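Side-chain contacts in glutathione S-transferase (Cupriavidus metallidurans, PDB 4MK3), which probably catalyses the conjugation of glutathione to electrophilic substrates and, in this crystal, holds a sulfinic acid form of glutathione: residues E143-V146 and Q147-S151; A129-E132 and V133-R136; A187-D190 and F191-D195. One frame throughout, in Å; residues are numbered along the deposited sequence.

Contact 1. Residues E143-V146 and Q147-S151; sequences ESWV and QRQRS. With GSF (L-gamma-glutamyl-3-sulfino-L-alanylglycine), chain E.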
loop_
_atom_site.group_PDB
_atom_site.type_symbol
_atom_site.label_atom_id
_atom_site.label_comp_id
_atom_site.label_asym_id
_atom_site.label_seq_id
_atom_site.Cartn_x
_atom_site.Cartn_y
_atom_site.Cartn_z
ATOM N N GLU A 143 18.392 -11.669 11.914
ATOM C CA GLU A 143 19.374 -10.759 11.353
ATOM C C GLU A 143 19.166 -10.614 9.857
ATOM O O GLU A 143 19.245 -9.516 9.328
ATOM C CB GLU A 143 20.788 -11.271 11.616
ATOM C CG GLU A 143 21.671 -10.300 12.367
ATOM C CD GLU A 143 23.038 -10.886 12.665
ATOM O OE1 GLU A 143 23.776 -11.202 11.701
ATOM O OE2 GLU A 143 23.368 -11.043 13.861
ATOM N N SER A 144 18.902 -11.728 9.178
ATOM C CA SER A 144 18.724 -11.707 7.732
ATOM C C SER A 144 17.484 -10.904 7.311
ATOM O O SER A 144 17.501 -10.213 6.298
ATOM C CB SER A 144 18.665 -13.132 7.171
ATOM O OG SER A 144 17.585 -13.872 7.715
ATOM N N TRP A 145 16.408 -10.976 8.085
ATOM C CA TRP A 145 15.210 -10.207 7.750
ATOM C C TRP A 145 15.483 -8.720 7.872
ATOM O O TRP A 145 15.102 -7.934 7.007
ATOM C CB TRP A 145 14.080 -10.618 8.690
ATOM C CG TRP A 145 12.777 -9.878 8.551
ATOM C CD1 TRP A 145 12.306 -8.910 9.383
ATOM C CD2 TRP A 145 11.766 -10.071 7.550
ATOM N NE1 TRP A 145 11.064 -8.499 8.981
ATOM C CE2 TRP A 145 10.711 -9.190 7.852
ATOM C CE3 TRP A 145 11.645 -10.909 6.439
ATOM C CZ2 TRP A 145 9.559 -9.127 7.088
ATOM C CZ3 TRP A 145 10.507 -10.834 5.675
ATOM C CH2 TRP A 145 9.477 -9.949 6.000
ATOM N N VAL A 146 16.144 -8.317 8.948
ATOM C CA VAL A 146 16.421 -6.894 9.131
ATOM C C VAL A 146 17.381 -6.402 8.053
ATOM O O VAL A 146 17.233 -5.296 7.558
ATOM C CB VAL A 146 16.974 -6.588 10.535
ATOM C CG1 VAL A 146 17.448 -5.149 10.634
ATOM C CG2 VAL A 146 15.903 -6.850 11.581
ATOM N N GLN A 147 18.351 -7.221 7.672
ATOM C CA GLN A 147 19.267 -6.806 6.622
ATOM C C GLN A 147 18.529 -6.636 5.297
ATOM O O GLN A 147 18.799 -5.707 4.542
ATOM C CB GLN A 147 20.407 -7.808 6.464
ATOM C CG GLN A 147 21.615 -7.253 5.702
ATOM C CD GLN A 147 22.446 -6.254 6.523
ATOM O OE1 GLN A 147 21.965 -5.181 6.904
ATOM N NE2 GLN A 147 23.700 -6.610 6.795
ATOM N N ARG A 148 17.587 -7.527 5.016
ATOM C CA ARG A 148 16.772 -7.399 3.817
ATOM C C ARG A 148 16.027 -6.068 3.828
ATOM O O ARG A 148 15.997 -5.312 2.840
ATOM C CB ARG A 148 15.771 -8.563 3.729
ATOM C CG ARG A 148 14.954 -8.582 2.438
ATOM C CD ARG A 148 13.953 -9.742 2.400
ATOM N NE ARG A 148 13.362 -9.875 1.071
ATOM C CZ ARG A 148 13.920 -10.526 0.050
ATOM N NH1 ARG A 148 15.103 -11.123 0.177
ATOM N NH2 ARG A 148 13.287 -10.570 -1.116
ATOM N N GLN A 149 15.376 -5.767 4.935
ATOM C CA GLN A 149 14.630 -4.522 4.993
ATOM C C GLN A 149 15.539 -3.304 4.879
ATOM O O GLN A 149 15.190 -2.333 4.191
ATOM C CB GLN A 149 13.778 -4.454 6.269
ATOM C CG GLN A 149 12.794 -5.639 6.450
ATOM C CD GLN A 149 11.890 -5.906 5.236
ATOM O OE1 GLN A 149 11.588 -7.062 4.906
ATOM N NE2 GLN A 149 11.456 -4.867 4.599
ATOM N N ARG A 150 16.689 -3.335 5.542
ATOM C CA ARG A 150 17.608 -2.213 5.452
ATOM C C ARG A 150 18.150 -2.062 4.033
ATOM O O ARG A 150 18.365 -0.942 3.572
ATOM C CB ARG A 150 18.719 -2.331 6.488
ATOM C CG ARG A 150 18.233 -1.921 7.869
ATOM C CD ARG A 150 19.320 -2.149 8.912
ATOM N NE ARG A 150 18.882 -1.745 10.247
ATOM C CZ ARG A 150 19.113 -0.553 10.791
ATOM N NH1 ARG A 150 19.777 0.376 10.124
ATOM N NH2 ARG A 150 18.671 -0.287 12.014
ATOM N N SER A 151 18.323 -3.165 3.316
ATOM C CA SER A 151 18.757 -3.074 1.925
ATOM C C SER A 151 17.687 -2.412 1.046
ATOM O O SER A 151 18.028 -1.693 0.112
ATOM C CB SER A 151 19.133 -4.443 1.371
ATOM O OG SER A 151 20.323 -4.904 1.983
HETATM C CB1 GSF E . 3.175 -5.579 -2.143
HETATM C CG1 GSF E . 3.764 -6.607 -3.100
HETATM C CD1 GSF E . 4.515 -7.706 -2.379
HETATM O OE1 GSF E . 4.778 -7.678 -1.193
HETATM C C1 GSF E . 1.877 -4.371 -3.880
HETATM O O11 GSF E . 2.191 -4.764 -5.032
HETATM O O12 GSF E . 0.672 -4.105 -3.627
HETATM N N1 GSF E . 2.541 -3.240 -1.831
HETATM C CA1 GSF E . 2.941 -4.234 -2.823
HETATM N N2 GSF E . 4.886 -8.797 -3.151
HETATM C CA2 GSF E . 5.644 -9.862 -2.586
HETATM C CB2 GSF E . 5.436 -11.112 -3.376
HETATM S SG2 GSF E . 3.900 -11.908 -3.068
HETATM O O1S GSF E . 4.087 -13.319 -3.445
HETATM O O2S GSF E . 2.838 -11.233 -3.871
HETATM C C2 GSF E . 7.126 -9.609 -2.761
HETATM O O2 GSF E . 7.576 -9.260 -3.849
HETATM N N3 GSF E . 7.946 -9.801 -1.655
HETATM C CA3 GSF E . 9.365 -9.632 -1.789
HETATM C C3 GSF E . 9.972 -8.859 -0.612
HETATM O O31 GSF E . 11.235 -8.838 -0.501
HETATM O O32 GSF E . 9.253 -8.265 0.219
#
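O31, on the glycine carboxylate of the bound GSF, is gripped by two N-H groups of Arg148. NE and NH2 of Arg148 each lie 2.8 Å from GSF O31, and their N-H...O angles of 143° and 145° show one oxygen shared almost evenly by two somewhat bent bonds. GSF C3 lies in the guanidinium plane, at the edge that carries these donors. The side chain runs extended from CG to NE, with CG anti to the backbone nitrogen, which carries the charge well clear of its own helix. NH2 has a second acceptor, Val55 O of the second subunit, which also supplies Ser31, Lys70 and Ser85 to the same ligand; Lys152 of this chain joins them.

Along the helix, Gln149 folds back over Trp145. With CG beside the backbone nitrogen and a bend at chi2, Gln149 lays its amide oxygen above one face of the indole, toward the rim, with Gln149 OE1 3.6 Å from Trp145 CZ2. Ring and amide planes are tilted 49° apart, so this is no stack; a cation-pi contact with Arg136 of the second subunit engages the same indole. Val146 and Arg150 instead run side by side, and Val146 CG1 meets Arg150 NE at 3.7 Å, at the guanidinium edge; the charge itself is paired with Asp195. Gln147 O accepts from Ser151 N at 2.9 Å and from Ser151 OG at 3.1 Å, the two donors coming from opposite faces of its plane. The i to i+4 backbone bonds are regular, as in Gln149 N to Trp145 O at 3.0 Å.

These are the opening turns of helix 143-164 in the all-helical C-terminal domain of the glutathione transferase fold, completing from across the dimer interface a glutathione site built largely on the other subunit.

Contact 2. Residues A129-E132 and V133-R136; sequences ARLE and VTQR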
loop_
_atom_site.group_PDB
_atom_site.type_symbol
_atom_site.label_atom_id
_atom_site.label_comp_id
_atom_site.label_asym_id
_atom_site.label_seq_id
_atom_site.Cartn_x
_atom_site.Cartn_y
_atom_site.Cartn_z
ATOM N N ALA A 129 11.832 -2.930 10.195
ATOM C CA ALA A 129 13.114 -2.965 10.881
ATOM C C ALA A 129 12.964 -2.494 12.315
ATOM O O ALA A 129 13.582 -3.055 13.212
ATOM C CB ALA A 129 14.126 -2.125 10.140
ATOM N N ARG A 130 12.134 -1.482 12.538
ATOM C CA ARG A 130 11.901 -1.002 13.896
ATOM C C ARG A 130 11.096 -2.014 14.733
ATOM O O ARG A 130 11.401 -2.271 15.902
ATOM C CB ARG A 130 11.190 0.351 13.862
ATOM C CG ARG A 130 10.826 0.862 15.249
ATOM C CD ARG A 130 10.465 2.330 15.220
ATOM N NE ARG A 130 9.898 2.773 16.491
ATOM C CZ ARG A 130 10.610 3.110 17.558
ATOM N NH1 ARG A 130 11.936 3.053 17.528
ATOM N NH2 ARG A 130 9.992 3.497 18.664
ATOM N N LEU A 131 10.055 -2.580 14.129
ATOM C CA LEU A 131 9.195 -3.520 14.840
ATOM C C LEU A 131 9.925 -4.806 15.224
ATOM O O LEU A 131 9.549 -5.472 16.176
ATOM C CB LEU A 131 7.934 -3.829 14.025
ATOM C CG LEU A 131 6.986 -2.642 13.825
ATOM C CD1 LEU A 131 5.908 -2.992 12.806
ATOM C CD2 LEU A 131 6.369 -2.209 15.129
ATOM N N GLU A 132 10.986 -5.151 14.497
ATOM C CA GLU A 132 11.756 -6.334 14.844
ATOM C C GLU A 132 12.292 -6.209 16.268
ATOM O O GLU A 132 12.425 -7.195 16.981
ATOM C CB GLU A 132 12.908 -6.529 13.865
ATOM C CG GLU A 132 13.588 -7.886 14.020
ATOM C CD GLU A 132 12.835 -9.037 13.369
ATOM O OE1 GLU A 132 11.834 -8.812 12.643
ATOM O OE2 GLU A 132 13.264 -10.185 13.584
ATOM N N VAL A 133 12.584 -4.977 16.672
ATOM C CA VAL A 133 13.088 -4.688 18.003
ATOM C C VAL A 133 11.951 -4.463 19.001
ATOM O O VAL A 133 11.947 -5.033 20.089
ATOM C CB VAL A 133 14.007 -3.456 17.960
ATOM C CG1 VAL A 133 14.412 -3.013 19.358
ATOM C CG2 VAL A 133 15.240 -3.765 17.106
ATOM N N THR A 134 10.978 -3.638 18.630
ATOM C CA THR A 134 9.958 -3.241 19.601
ATOM C C THR A 134 8.910 -4.322 19.891
ATOM O O THR A 134 8.309 -4.327 20.968
ATOM C CB THR A 134 9.250 -1.945 19.177
ATOM O OG1 THR A 134 8.451 -2.181 18.009
ATOM C CG2 THR A 134 10.272 -0.843 18.895
ATOM N N GLN A 135 8.700 -5.245 18.953
ATOM C CA GLN A 135 7.637 -6.253 19.093
ATOM C C GLN A 135 8.135 -7.682 19.275
ATOM O O GLN A 135 7.336 -8.622 19.320
ATOM C CB GLN A 135 6.730 -6.205 17.859
ATOM C CG GLN A 135 6.168 -4.839 17.565
ATOM C CD GLN A 135 5.374 -4.275 18.701
ATOM O OE1 GLN A 135 4.531 -4.962 19.292
ATOM N NE2 GLN A 135 5.653 -3.031 19.054
ATOM N N ARG A 136 9.447 -7.852 19.402
ATOM C CA ARG A 136 10.027 -9.178 19.574
ATOM C C ARG A 136 11.093 -9.168 20.643
ATOM O O ARG A 136 11.870 -8.224 20.729
ATOM C CB ARG A 136 10.689 -9.650 18.283
ATOM C CG ARG A 136 9.749 -9.840 17.137
ATOM C CD ARG A 136 10.495 -10.134 15.868
ATOM N NE ARG A 136 9.579 -10.245 14.740
ATOM C CZ ARG A 136 9.088 -11.383 14.257
ATOM N NH1 ARG A 136 9.447 -12.557 14.753
ATOM N NH2 ARG A 136 8.249 -11.338 13.224
#
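The C-terminal end of helix 106-134, where it reaches the dimer interface, is the setting in which Glu132 meets Arg136. Arg130 O marks the tightening of the last turn by accepting twice: Thr134 N, 3.1 Å from Arg130 O, approaches in the carbonyl plane, whereas Val133 N at the same distance sits well above it. Leu131 O then takes Gln135 N at 2.9 Å, although Gln135 has already left helical geometry.

On the flank, Thr134 CG2 lies over the face of the Arg130 guanidinium, and Leu131 CD2 packs alongside Gln135 CG at 3.6 Å. Gln135 NE2 donates to Thr134 OG1 at 3.1 Å.

A bend at chi2 (79°) brings the Glu132 carboxylate across the end of the Arg136 side chain, the two planes only 15° apart. Glu132 OE1 is 3.4 Å from Arg136 NE but well out of the guanidinium plane, so charge attraction links them without a directed N-H. Glu132 OE1 also pairs with Arg136 of the second subunit, and OE2 accepts from Ser142 N. A glutamine here would probably leave both arginines without their countercharge at the interface. Reciprocal pairing across the dimer thus implies a small charge network that probably offsets the approach of the two Arg136 side chains.

Contact 3. Residues A187-D190 and F191-D195; sequences AYLD and FRFPD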
loop_
_atom_site.group_PDB
_atom_site.type_symbol
_atom_site.label_atom_id
_atom_site.label_comp_id
_atom_site.label_asym_id
_atom_site.label_seq_id
_atom_site.Cartn_x
_atom_site.Cartn_y
_atom_site.Cartn_z
ATOM N N ALA A 187 12.210 12.444 6.557
ATOM C CA ALA A 187 12.119 12.935 7.916
ATOM C C ALA A 187 11.952 11.795 8.926
ATOM O O ALA A 187 12.437 11.876 10.056
ATOM C CB ALA A 187 10.939 13.930 8.040
ATOM N N TYR A 188 11.250 10.738 8.517
ATOM C CA TYR A 188 11.110 9.578 9.391
ATOM C C TYR A 188 12.451 8.901 9.647
ATOM O O TYR A 188 12.747 8.511 10.775
ATOM C CB TYR A 188 10.108 8.570 8.842
ATOM C CG TYR A 188 9.846 7.444 9.801
ATOM C CD1 TYR A 188 9.081 7.641 10.940
ATOM C CD2 TYR A 188 10.332 6.170 9.562
ATOM C CE1 TYR A 188 8.836 6.603 11.827
ATOM C CE2 TYR A 188 10.080 5.142 10.429
ATOM C CZ TYR A 188 9.323 5.360 11.548
ATOM O OH TYR A 188 9.078 4.328 12.451
ATOM N N LEU A 189 13.269 8.770 8.600
ATOM C CA LEU A 189 14.612 8.237 8.782
ATOM C C LEU A 189 15.435 9.125 9.704
ATOM O O LEU A 189 16.119 8.616 10.582
ATOM C CB LEU A 189 15.297 8.069 7.431
ATOM C CG LEU A 189 14.743 6.993 6.486
ATOM C CD1 LEU A 189 15.575 6.949 5.194
ATOM C CD2 LEU A 189 14.686 5.605 7.113
ATOM N N ASP A 190 15.365 10.449 9.532
ATOM C CA ASP A 190 16.047 11.352 10.488
ATOM C C ASP A 190 15.640 11.099 11.955
ATOM O O ASP A 190 16.453 11.146 12.873
ATOM C CB ASP A 190 15.747 12.818 10.173
ATOM C CG ASP A 190 16.384 13.324 8.892
ATOM O OD1 ASP A 190 17.436 12.818 8.432
ATOM O OD2 ASP A 190 15.831 14.295 8.328
ATOM N N PHE A 191 14.348 10.851 12.129
ATOM C CA PHE A 191 13.744 10.702 13.442
ATOM C C PHE A 191 14.069 9.350 14.070
ATOM O O PHE A 191 14.513 9.288 15.204
ATOM C CB PHE A 191 12.218 10.876 13.277
ATOM C CG PHE A 191 11.421 10.701 14.542
ATOM C CD1 PHE A 191 11.654 11.491 15.645
ATOM C CD2 PHE A 191 10.400 9.766 14.596
ATOM C CE1 PHE A 191 10.901 11.326 16.800
ATOM C CE2 PHE A 191 9.651 9.604 15.743
ATOM C CZ PHE A 191 9.909 10.388 16.842
ATOM N N ARG A 192 13.835 8.268 13.318
ATOM C CA ARG A 192 13.949 6.915 13.889
ATOM C C ARG A 192 15.204 6.136 13.533
ATOM O O ARG A 192 15.557 5.184 14.232
ATOM C CB ARG A 192 12.753 6.057 13.467
ATOM C CG ARG A 192 11.442 6.412 14.119
ATOM C CD ARG A 192 11.514 6.333 15.624
ATOM N NE ARG A 192 10.175 6.298 16.198
ATOM C CZ ARG A 192 9.883 6.657 17.438
ATOM N NH1 ARG A 192 10.834 7.083 18.260
ATOM N NH2 ARG A 192 8.629 6.591 17.853
ATOM N N PHE A 193 15.855 6.524 12.441
ATOM C CA PHE A 193 17.033 5.814 11.941
ATOM C C PHE A 193 18.176 6.778 11.628
ATOM O O PHE A 193 18.670 6.834 10.492
ATOM C CB PHE A 193 16.676 5.015 10.683
ATOM C CG PHE A 193 15.769 3.843 10.958
ATOM C CD1 PHE A 193 14.393 3.983 10.901
ATOM C CD2 PHE A 193 16.299 2.611 11.275
ATOM C CE1 PHE A 193 13.571 2.899 11.172
ATOM C CE2 PHE A 193 15.488 1.533 11.542
ATOM C CZ PHE A 193 14.110 1.683 11.481
ATOM N N PRO A 194 18.608 7.542 12.637
ATOM C CA PRO A 194 19.690 8.498 12.370
ATOM C C PRO A 194 20.983 7.819 11.924
ATOM O O PRO A 194 21.854 8.498 11.375
ATOM C CB PRO A 194 19.878 9.200 13.715
ATOM C CG PRO A 194 19.338 8.244 14.727
ATOM C CD PRO A 194 18.186 7.567 14.042
ATOM N N ASP A 195 21.091 6.507 12.135
ATOM C CA ASP A 195 22.239 5.715 11.671
ATOM C C ASP A 195 22.276 5.460 10.166
ATOM O O ASP A 195 23.314 5.069 9.625
ATOM C CB ASP A 195 22.260 4.358 12.385
ATOM C CG ASP A 195 20.931 3.611 12.261
ATOM O OD1 ASP A 195 19.889 4.173 12.664
ATOM O OD2 ASP A 195 20.924 2.468 11.755
HETATM O O HOH W 1 7.870 5.110 15.055
#
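Ala187 O receives Phe191 N at 3.0 Å, the first of three successive i to i+4 backbone bonds that carry helix 177-192 to its end.

Tyr188 comes next and bears most of the side-chain contact. Its ring swings out with CG anti to the backbone nitrogen (chi1 -174°) and lies across the start of the Arg192 side chain. Arg192 CB sits over the ring face, 4.2 Å from the centroid and 20° off the normal, a CH-pi contact; Arg192 CG lies above the rim on the same face, 3.5 Å from Tyr188 CE1. Beyond this the arginine turns at chi2, leaving its guanidinium nearly perpendicular to the ring (86°). One water links the two: it lies in plane at the edges of both groups, 2.8 Å from Arg192 NE, from which it accepts a hydrogen bond, and hydrogen-bonded to Tyr188 OH. Phe191 CE2 lies over the guanidinium centre, while Phe193 turns its ring edge to Tyr188, with Phe193 CE1 4.2 Å from Tyr188 CE2.

Leu189 follows, its CD2 touching Phe193 CB at 4.1 Å and its side chain packed on Ile153 and Leu157 of helix 143-164. Leu189 O accepts from Phe193 N at 2.8 Å, whereas Pro194 N, 3.4 Å from Leu189 O, has no hydrogen to offer.

Asp190 contributes its backbone, with O beside Pro194 CB; its carboxylate forms a salt bridge with Arg199.

Phe193 is the first residue to leave helical backbone angles, and the proline after it cannot extend the bonding. This is a helix C-terminus followed by a proline, a residue often found just past helix ends, within the helical domain of a glutathione transferase, where Tyr188 also packs on Pro32 of the ligand pocket.

Along the chain the order is contact 2, contact 1, contact 3: the end of helix 106-134, the start of helix 143-164 and the end of helix 177-192, all in the C-terminal helical domain. Centres of contacts 1 and 2 are about 12 Å apart, of 2 and 3 about 15 Å, and of 1 and 3 about 17 Å, yet each pair touches. Trp145 CD1 lies 3.3 Å from Glu132 OE1, Arg150 NH2 packs on Phe193 CE2 at 3.7 Å, and Ala129 and Arg130 pack on Phe193. Contacts 1 and 2 both meet the second subunit, whereas no other chain touches contact 3. Three helix ends thus pack together beside the dimer interface.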